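Local coordinates for 39 kDa initiator binding protein (Trichomonas vaginalis, PDB 1Q87) that probably recognises the initiator (Inr) element of core promoters as part of transcription initiation, this chain being its C-terminal domain, at residues S21-G25 with A96-K100; R56-I60 with S82-Q88; I60-A64 with A77-S82. One frame throughout, in Å; residues are numbered along the deposited sequence.

Contact 1. Residues S21-G25 with A96-K100; sequences SMCIG and ADLYK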
loop_
_atom_site.group_PDB
_atom_site.type_symbol
_atom_site.label_atom_id
_atom_site.label_comp_id
_atom_site.label_asym_id
_atom_site.label_seq_id
_atom_site.Cartn_x
_atom_site.Cartn_y
_atom_site.Cartn_z
ATOM N N SER A 21 -0.292 -0.617 -18.719
ATOM C CA SER A 21 -1.511 0.192 -18.415
ATOM C C SER A 21 -1.909 0.017 -16.939
ATOM O O SER A 21 -2.625 -0.925 -16.581
ATOM C CB SER A 21 -2.668 -0.232 -19.328
ATOM O OG SER A 21 -3.606 0.827 -19.464
ATOM N N MET A 22 -1.428 0.942 -16.107
ATOM C CA MET A 22 -1.656 0.957 -14.664
ATOM C C MET A 22 -3.118 0.993 -14.248
ATOM O O MET A 22 -3.854 1.906 -14.578
ATOM C CB MET A 22 -0.946 2.156 -14.034
ATOM C CG MET A 22 -1.136 2.258 -12.519
ATOM S SD MET A 22 -0.887 3.940 -11.863
ATOM C CE MET A 22 0.853 4.154 -12.101
ATOM N N CYS A 23 -3.525 -0.007 -13.489
ATOM C CA CYS A 23 -4.885 -0.078 -13.017
ATOM C C CYS A 23 -4.902 -0.958 -11.763
ATOM O O CYS A 23 -4.086 -1.856 -11.618
ATOM C CB CYS A 23 -5.774 -0.658 -14.119
ATOM S SG CYS A 23 -7.497 -0.307 -13.850
ATOM N N ILE A 24 -5.817 -0.718 -10.840
ATOM C CA ILE A 24 -5.797 -1.559 -9.666
ATOM C C ILE A 24 -6.400 -2.901 -10.038
ATOM O O ILE A 24 -7.241 -2.979 -10.935
ATOM C CB ILE A 24 -6.564 -0.918 -8.509
ATOM C CG1 ILE A 24 -7.956 -0.510 -8.965
ATOM C CG2 ILE A 24 -5.778 0.291 -8.006
ATOM C CD1 ILE A 24 -8.959 -0.366 -7.800
ATOM N N GLY A 25 -5.945 -3.950 -9.358
ATOM C CA GLY A 25 -6.432 -5.292 -9.618
ATOM C C GLY A 25 -7.311 -5.809 -8.493
ATOM O O GLY A 25 -7.537 -5.119 -7.498
ATOM N N ALA A 96 -0.817 9.865 -11.941
ATOM C CA ALA A 96 -0.494 8.453 -11.843
ATOM C C ALA A 96 0.321 8.143 -10.576
ATOM O O ALA A 96 0.226 7.037 -10.059
ATOM C CB ALA A 96 0.252 7.978 -13.087
ATOM N N ASP A 97 1.112 9.088 -10.077
ATOM C CA ASP A 97 1.874 8.827 -8.829
ATOM C C ASP A 97 0.905 8.783 -7.628
ATOM O O ASP A 97 1.039 7.919 -6.745
ATOM C CB ASP A 97 2.927 9.903 -8.616
ATOM C CG ASP A 97 3.963 9.917 -9.744
ATOM O OD1 ASP A 97 4.665 8.894 -9.910
ATOM O OD2 ASP A 97 4.074 10.928 -10.478
ATOM N N LEU A 98 -0.079 9.692 -7.610
ATOM C CA LEU A 98 -1.069 9.710 -6.543
ATOM C C LEU A 98 -1.868 8.407 -6.650
ATOM O O LEU A 98 -2.149 7.765 -5.638
ATOM C CB LEU A 98 -2.022 10.900 -6.688
ATOM C CG LEU A 98 -2.501 11.799 -5.517
ATOM C CD1 LEU A 98 -3.984 12.043 -5.639
ATOM C CD2 LEU A 98 -2.219 11.210 -4.181
ATOM N N TYR A 99 -2.246 8.025 -7.872
ATOM C CA TYR A 99 -3.003 6.782 -8.104
ATOM C C TYR A 99 -2.255 5.578 -7.477
ATOM O O TYR A 99 -2.819 4.764 -6.755
ATOM C CB TYR A 99 -3.164 6.533 -9.600
ATOM C CG TYR A 99 -4.044 5.354 -9.945
ATOM C CD1 TYR A 99 -5.375 5.554 -10.305
ATOM C CD2 TYR A 99 -3.550 4.034 -9.941
ATOM C CE1 TYR A 99 -6.203 4.489 -10.666
ATOM C CE2 TYR A 99 -4.405 2.922 -10.304
ATOM C CZ TYR A 99 -5.726 3.186 -10.670
ATOM O OH TYR A 99 -6.597 2.202 -11.077
ATOM N N LYS A 100 -0.972 5.499 -7.755
ATOM C CA LYS A 100 -0.136 4.446 -7.222
ATOM C C LYS A 100 -0.146 4.463 -5.684
ATOM O O LYS A 100 -0.351 3.423 -5.035
ATOM C CB LYS A 100 1.296 4.647 -7.734
ATOM C CG LYS A 100 2.279 3.602 -7.289
ATOM C CD LYS A 100 3.275 3.262 -8.415
ATOM C CE LYS A 100 4.487 4.192 -8.432
ATOM N NZ LYS A 100 5.650 3.617 -9.190
#
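Tyr99 is the main bump here: its long, flat side chain (chi1 t) projects from helix 95-105 into a hollow formed by the extended segment 21-25. Met22 and Ile24 lie on opposite sides of the plane of its ring, both obliquely. Met22 SD comes within 3.3 Å of Tyr99 CD2, and the sulfur lies 4.3 Å from the ring centroid, a Met-aromatic contact. Beyond the plane, Ile24 CG2 approaches Tyr99 CE2 at 3.8 Å. A tyrosine suits this position because its far end is polar: Ile24 N donates a hydrogen bond to Tyr99 OH (3.0 Å), so the hydroxyl gives a loop amide an acceptor. The hydroxyl also lies 3.4 Å from Cys23 CA. The CA-to-CB bond of Cys23 points away, though Cys23 SG stays 3.8 Å from Tyr99 OH; the side chain also touches Gln32 and Arg36. The contact thus lays the irregular segment ahead of helix 29-47 across a later helix; from helix 29-47 itself, Phe35 meets Tyr99 edge-to-face and Val39 also touches it. Met22 is the answering bump. Its flexible, unbranched chain reaches along the tyrosine to the helix surface, where Met22 CE sits 3.6 Å from Ala96 O and 4.0 Å from Ala96 CB. The small methyl of Ala96 leaves room for that tip, and Lys100 CB borders it at 4.4 Å from Met22 CE before the lysine chain leads away.

Contact 2. Residues R56-I60 with S82-Q88; sequences RDFLI and SAIMAPQ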
loop_
_atom_site.group_PDB
_atom_site.type_symbol
_atom_site.label_atom_id
_atom_site.label_comp_id
_atom_site.label_asym_id
_atom_site.label_seq_id
_atom_site.Cartn_x
_atom_site.Cartn_y
_atom_site.Cartn_z
ATOM N N ARG A 56 8.036 17.811 -7.156
ATOM C CA ARG A 56 7.963 16.738 -6.192
ATOM C C ARG A 56 7.596 17.201 -4.791
ATOM O O ARG A 56 6.681 16.665 -4.178
ATOM C CB ARG A 56 9.288 15.980 -6.141
ATOM C CG ARG A 56 9.174 14.679 -5.368
ATOM C CD ARG A 56 10.495 14.027 -5.244
ATOM N NE ARG A 56 10.349 12.654 -4.772
ATOM C CZ ARG A 56 10.512 12.280 -3.514
ATOM N NH1 ARG A 56 10.836 13.195 -2.608
ATOM N NH2 ARG A 56 10.344 10.998 -3.174
ATOM N N ASP A 57 8.316 18.196 -4.298
ATOM C CA ASP A 57 8.089 18.721 -2.963
ATOM C C ASP A 57 6.710 19.308 -2.735
ATOM O O ASP A 57 6.140 19.151 -1.661
ATOM C CB ASP A 57 9.153 19.755 -2.626
ATOM C CG ASP A 57 10.474 19.113 -2.248
ATOM O OD1 ASP A 57 11.478 19.853 -2.156
ATOM O OD2 ASP A 57 10.507 17.869 -2.043
ATOM N N PHE A 58 6.175 19.986 -3.742
ATOM C CA PHE A 58 4.861 20.574 -3.632
ATOM C C PHE A 58 3.749 19.522 -3.435
ATOM O O PHE A 58 2.832 19.732 -2.628
ATOM C CB PHE A 58 4.606 21.422 -4.873
ATOM C CG PHE A 58 3.231 22.013 -4.941
ATOM C CD1 PHE A 58 2.186 21.322 -5.547
ATOM C CD2 PHE A 58 2.984 23.263 -4.422
ATOM C CE1 PHE A 58 0.908 21.873 -5.641
ATOM C CE2 PHE A 58 1.719 23.810 -4.509
ATOM C CZ PHE A 58 0.679 23.113 -5.125
ATOM N N LEU A 59 3.846 18.400 -4.158
ATOM C CA LEU A 59 2.855 17.340 -4.073
ATOM C C LEU A 59 2.882 16.668 -2.717
ATOM O O LEU A 59 1.848 16.462 -2.085
ATOM C CB LEU A 59 3.090 16.270 -5.130
ATOM C CG LEU A 59 2.070 15.149 -4.963
ATOM C CD1 LEU A 59 0.749 15.691 -5.415
ATOM C CD2 LEU A 59 2.415 13.909 -5.747
ATOM N N ILE A 60 4.081 16.316 -2.293
ATOM C CA ILE A 60 4.277 15.655 -1.035
ATOM C C ILE A 60 3.797 16.547 0.115
ATOM O O ILE A 60 3.172 16.087 1.057
ATOM C CB ILE A 60 5.769 15.301 -0.891
ATOM C CG1 ILE A 60 6.124 14.244 -1.941
ATOM C CG2 ILE A 60 6.100 14.820 0.524
ATOM C CD1 ILE A 60 7.512 13.651 -1.779
ATOM N N SER A 82 7.413 10.884 1.224
ATOM C CA SER A 82 8.555 11.047 0.352
ATOM C C SER A 82 9.294 9.717 0.152
ATOM O O SER A 82 9.796 9.462 -0.949
ATOM C CB SER A 82 9.498 12.091 0.912
ATOM O OG SER A 82 10.682 12.117 0.145
ATOM N N ALA A 83 9.342 8.883 1.201
ATOM C CA ALA A 83 10.005 7.584 1.153
ATOM C C ALA A 83 9.210 6.569 0.381
ATOM O O ALA A 83 9.779 5.679 -0.221
ATOM C CB ALA A 83 10.261 7.052 2.543
ATOM N N ILE A 84 7.897 6.673 0.428
ATOM C CA ILE A 84 7.090 5.743 -0.317
ATOM C C ILE A 84 7.072 6.116 -1.805
ATOM O O ILE A 84 7.170 5.230 -2.685
ATOM C CB ILE A 84 5.666 5.655 0.283
ATOM C CG1 ILE A 84 5.763 5.052 1.675
ATOM C CG2 ILE A 84 4.770 4.724 -0.534
ATOM C CD1 ILE A 84 4.473 5.130 2.455
ATOM N N MET A 85 6.989 7.409 -2.103
ATOM C CA MET A 85 6.969 7.836 -3.508
ATOM C C MET A 85 8.343 7.866 -4.205
ATOM O O MET A 85 8.807 8.927 -4.666
ATOM C CB MET A 85 6.333 9.209 -3.647
ATOM C CG MET A 85 4.916 9.241 -3.207
ATOM S SD MET A 85 4.217 10.844 -3.539
ATOM C CE MET A 85 2.571 10.374 -4.073
ATOM N N ALA A 86 8.998 6.711 -4.271
ATOM C CA ALA A 86 10.278 6.633 -4.960
ATOM C C ALA A 86 9.966 6.840 -6.449
ATOM O O ALA A 86 8.817 6.647 -6.887
ATOM C CB ALA A 86 10.918 5.280 -4.744
ATOM N N PRO A 87 10.975 7.250 -7.244
ATOM C CA PRO A 87 12.345 7.502 -6.776
ATOM C C PRO A 87 12.476 8.891 -6.159
ATOM O O PRO A 87 11.694 9.804 -6.475
ATOM C CB PRO A 87 13.188 7.368 -8.054
ATOM C CG PRO A 87 12.314 6.560 -8.985
ATOM C CD PRO A 87 10.954 7.153 -8.712
ATOM N N GLN A 88 13.457 9.034 -5.276
ATOM C CA GLN A 88 13.718 10.318 -4.636
ATOM C C GLN A 88 14.290 11.296 -5.670
ATOM O O GLN A 88 13.968 12.482 -5.679
ATOM C CB GLN A 88 14.739 10.159 -3.504
ATOM C CG GLN A 88 14.432 9.043 -2.550
ATOM C CD GLN A 88 13.016 9.112 -2.096
ATOM O OE1 GLN A 88 12.582 10.139 -1.576
ATOM N NE2 GLN A 88 12.267 8.025 -2.298
#
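The end of helix 74-84 unwinds into an inverse gamma turn centred on Met85, and Arg56, in the first turn of helix 56-67, binds the carbonyls gathered there. Arginine suits this place because its flat guanidinium can donate in several directions at once, and its extended t, t, t chain carries it across the gap. Arg56 NH2 donates to Ser82 O (2.8 Å) and to Met85 O (3.0 Å), both at the guanidinium edge, while Arg56 NH1 donates to Ser82 OG at 3.0 Å. Such carbonyls are available because the chain leaves the helix: Ala86 N turns back to Ile84 O through the gamma turn, weakly at 2.8 Å, instead of continuing the helical pattern to Ser82 O. The contact joins the start of one helix to the finish of the next, and Lys93, on strand 92-94, supplies a second donor to Met85 O. Next to the polar cluster lies an apolar layer. Leu59 CD2 meets Met85 CE at 3.9 Å and Ile60 CG1 lies 4.2 Å from Met85 SD, the flexible methionine filling the space beside two branched side chains. Past the turn, the peptide before Pro87 is cis, and Pro87 O lies 3.6 Å from Arg56 NE.

Contact 3. Residues I60-A64 with A77-S82; sequences IEKAA and AIEVIS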
loop_
_atom_site.group_PDB
_atom_site.type_symbol
_atom_site.label_atom_id
_atom_site.label_comp_id
_atom_site.label_asym_id
_atom_site.label_seq_id
_atom_site.Cartn_x
_atom_site.Cartn_y
_atom_site.Cartn_z
ATOM N N ILE A 60 4.081 16.316 -2.293
ATOM C CA ILE A 60 4.277 15.655 -1.035
ATOM C C ILE A 60 3.797 16.547 0.115
ATOM O O ILE A 60 3.172 16.087 1.057
ATOM C CB ILE A 60 5.769 15.301 -0.891
ATOM C CG1 ILE A 60 6.124 14.244 -1.941
ATOM C CG2 ILE A 60 6.100 14.820 0.524
ATOM C CD1 ILE A 60 7.512 13.651 -1.779
ATOM N N GLU A 61 4.060 17.839 0.013
ATOM C CA GLU A 61 3.672 18.790 1.049
ATOM C C GLU A 61 2.146 18.882 1.125
ATOM O O GLU A 61 1.587 18.774 2.204
ATOM C CB GLU A 61 4.305 20.155 0.741
ATOM C CG GLU A 61 4.798 20.926 1.939
ATOM C CD GLU A 61 4.060 22.243 2.133
ATOM O OE1 GLU A 61 4.453 23.006 3.050
ATOM O OE2 GLU A 61 3.092 22.511 1.380
ATOM N N LYS A 62 1.471 19.075 -0.009
ATOM C CA LYS A 62 0.003 19.140 0.003
ATOM C C LYS A 62 -0.587 17.820 0.465
ATOM O O LYS A 62 -1.524 17.798 1.272
ATOM C CB LYS A 62 -0.578 19.459 -1.372
ATOM C CG LYS A 62 -0.175 20.840 -1.926
ATOM C CD LYS A 62 -0.405 21.907 -0.886
ATOM C CE LYS A 62 0.097 23.269 -1.324
ATOM N NZ LYS A 62 -0.052 24.250 -0.211
ATOM N N ALA A 63 -0.023 16.722 -0.026
ATOM C CA ALA A 63 -0.521 15.407 0.344
ATOM C C ALA A 63 -0.338 15.203 1.855
ATOM O O ALA A 63 -1.245 14.687 2.520
ATOM C CB ALA A 63 0.190 14.306 -0.444
ATOM N N ALA A 64 0.796 15.644 2.400
ATOM C CA ALA A 64 1.013 15.469 3.825
ATOM C C ALA A 64 -0.097 16.151 4.610
ATOM O O ALA A 64 -0.783 15.517 5.435
ATOM C CB ALA A 64 2.400 16.023 4.258
ATOM N N ALA A 77 4.754 13.224 8.324
ATOM C CA ALA A 77 3.957 12.759 7.218
ATOM C C ALA A 77 4.740 12.956 5.911
ATOM O O ALA A 77 4.658 12.117 5.009
ATOM C CB ALA A 77 2.642 13.516 7.174
ATOM N N ILE A 78 5.500 14.054 5.830
ATOM C CA ILE A 78 6.296 14.385 4.641
ATOM C C ILE A 78 7.414 13.371 4.450
ATOM O O ILE A 78 7.700 12.928 3.338
ATOM C CB ILE A 78 6.913 15.795 4.766
ATOM C CG1 ILE A 78 5.850 16.849 4.497
ATOM C CG2 ILE A 78 8.058 15.974 3.777
ATOM C CD1 ILE A 78 6.395 18.260 4.628
ATOM N N GLU A 79 8.040 12.978 5.538
ATOM C CA GLU A 79 9.112 12.025 5.403
ATOM C C GLU A 79 8.567 10.673 4.963
ATOM O O GLU A 79 9.146 10.022 4.109
ATOM C CB GLU A 79 9.887 11.902 6.721
ATOM C CG GLU A 79 10.279 13.260 7.299
ATOM C CD GLU A 79 11.563 13.249 8.137
ATOM O OE1 GLU A 79 12.131 12.150 8.379
ATOM O OE2 GLU A 79 11.993 14.364 8.549
ATOM N N VAL A 80 7.435 10.268 5.524
ATOM C CA VAL A 80 6.874 8.979 5.198
ATOM C C VAL A 80 6.490 8.923 3.721
ATOM O O VAL A 80 6.865 8.002 2.997
ATOM C CB VAL A 80 5.618 8.701 6.021
ATOM C CG1 VAL A 80 4.930 7.402 5.527
ATOM C CG2 VAL A 80 5.983 8.564 7.482
ATOM N N ILE A 81 5.714 9.908 3.287
ATOM C CA ILE A 81 5.266 9.955 1.915
ATOM C C ILE A 81 6.444 10.033 0.924
ATOM O O ILE A 81 6.480 9.319 -0.081
ATOM C CB ILE A 81 4.303 11.143 1.725
ATOM C CG1 ILE A 81 3.043 10.893 2.569
ATOM C CG2 ILE A 81 3.900 11.285 0.244
ATOM C CD1 ILE A 81 2.055 12.071 2.634
ATOM N N SER A 82 7.413 10.884 1.224
ATOM C CA SER A 82 8.555 11.047 0.352
ATOM C C SER A 82 9.294 9.717 0.152
ATOM O O SER A 82 9.796 9.462 -0.949
ATOM C CB SER A 82 9.498 12.091 0.912
ATOM O OG SER A 82 10.682 12.117 0.145
#
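Ala77 opens the approach in this packing of two successive helices, 56-67 and 74-84, whose segments cross at 121° with their axes 8.9 Å apart at the closest. Its methyl faces Ala64: the CB atoms of Ala77 and Ala64 are 3.9 Å apart and the CA atoms 5.2 Å, a closeness that two small residues permit. Next, Ile78 spreads over the other helix. Ile78 CG1 touches Ala64 CB at 3.6 Å, Ile78 CG2 lies 4.0 Å from Ile60 CG2, and Ile78 CD1 reaches the aliphatic Glu61 CG at 4.1 Å; the carboxylate of Glu61 pairs instead with Lys74 in a salt bridge. One turn on from Ala77, Ile81 points back into the interface, as the helical repeat requires; helix 111-123 also packs against it, through Met112. Its long branch lies over the alanines, with Ile81 CD1 3.7 Å from Ala64 CA and 4.2 Å from Ala63 CB, so the small residues form a shallow hollow for it. Ile81 CG2 meets Ile60 CG2 at 4.2 Å. Finally Ser82, whose small side chain is set sideways, lets an isoleucine tip come in against the backbone: Ile60 CD1 rests 3.5 Å from Ser82 CA.

Contacts 2 and 3 are neighbouring parts of one interface between helices 56-67 and 74-84: their centres are 7 Å apart and they share Ile60 and Ser82. Contact 3 is purely apolar across its segments, while contact 2 mixes polar and apolar contacts at the end of helix 74-84. In sequence, both fall between the two segments of contact 1, whose centre is 16 Å from that of contact 2 and 18 Å from that of contact 3. Helix 95-105 provides the bridge: Asp97 O of contact 1 touches Met85 CE of contact 2 at 3.9 Å. In this C-terminal domain, helices 56-67, 74-84 and 95-105 thus pack in succession, with the first modelled segment, 21-25, against the last.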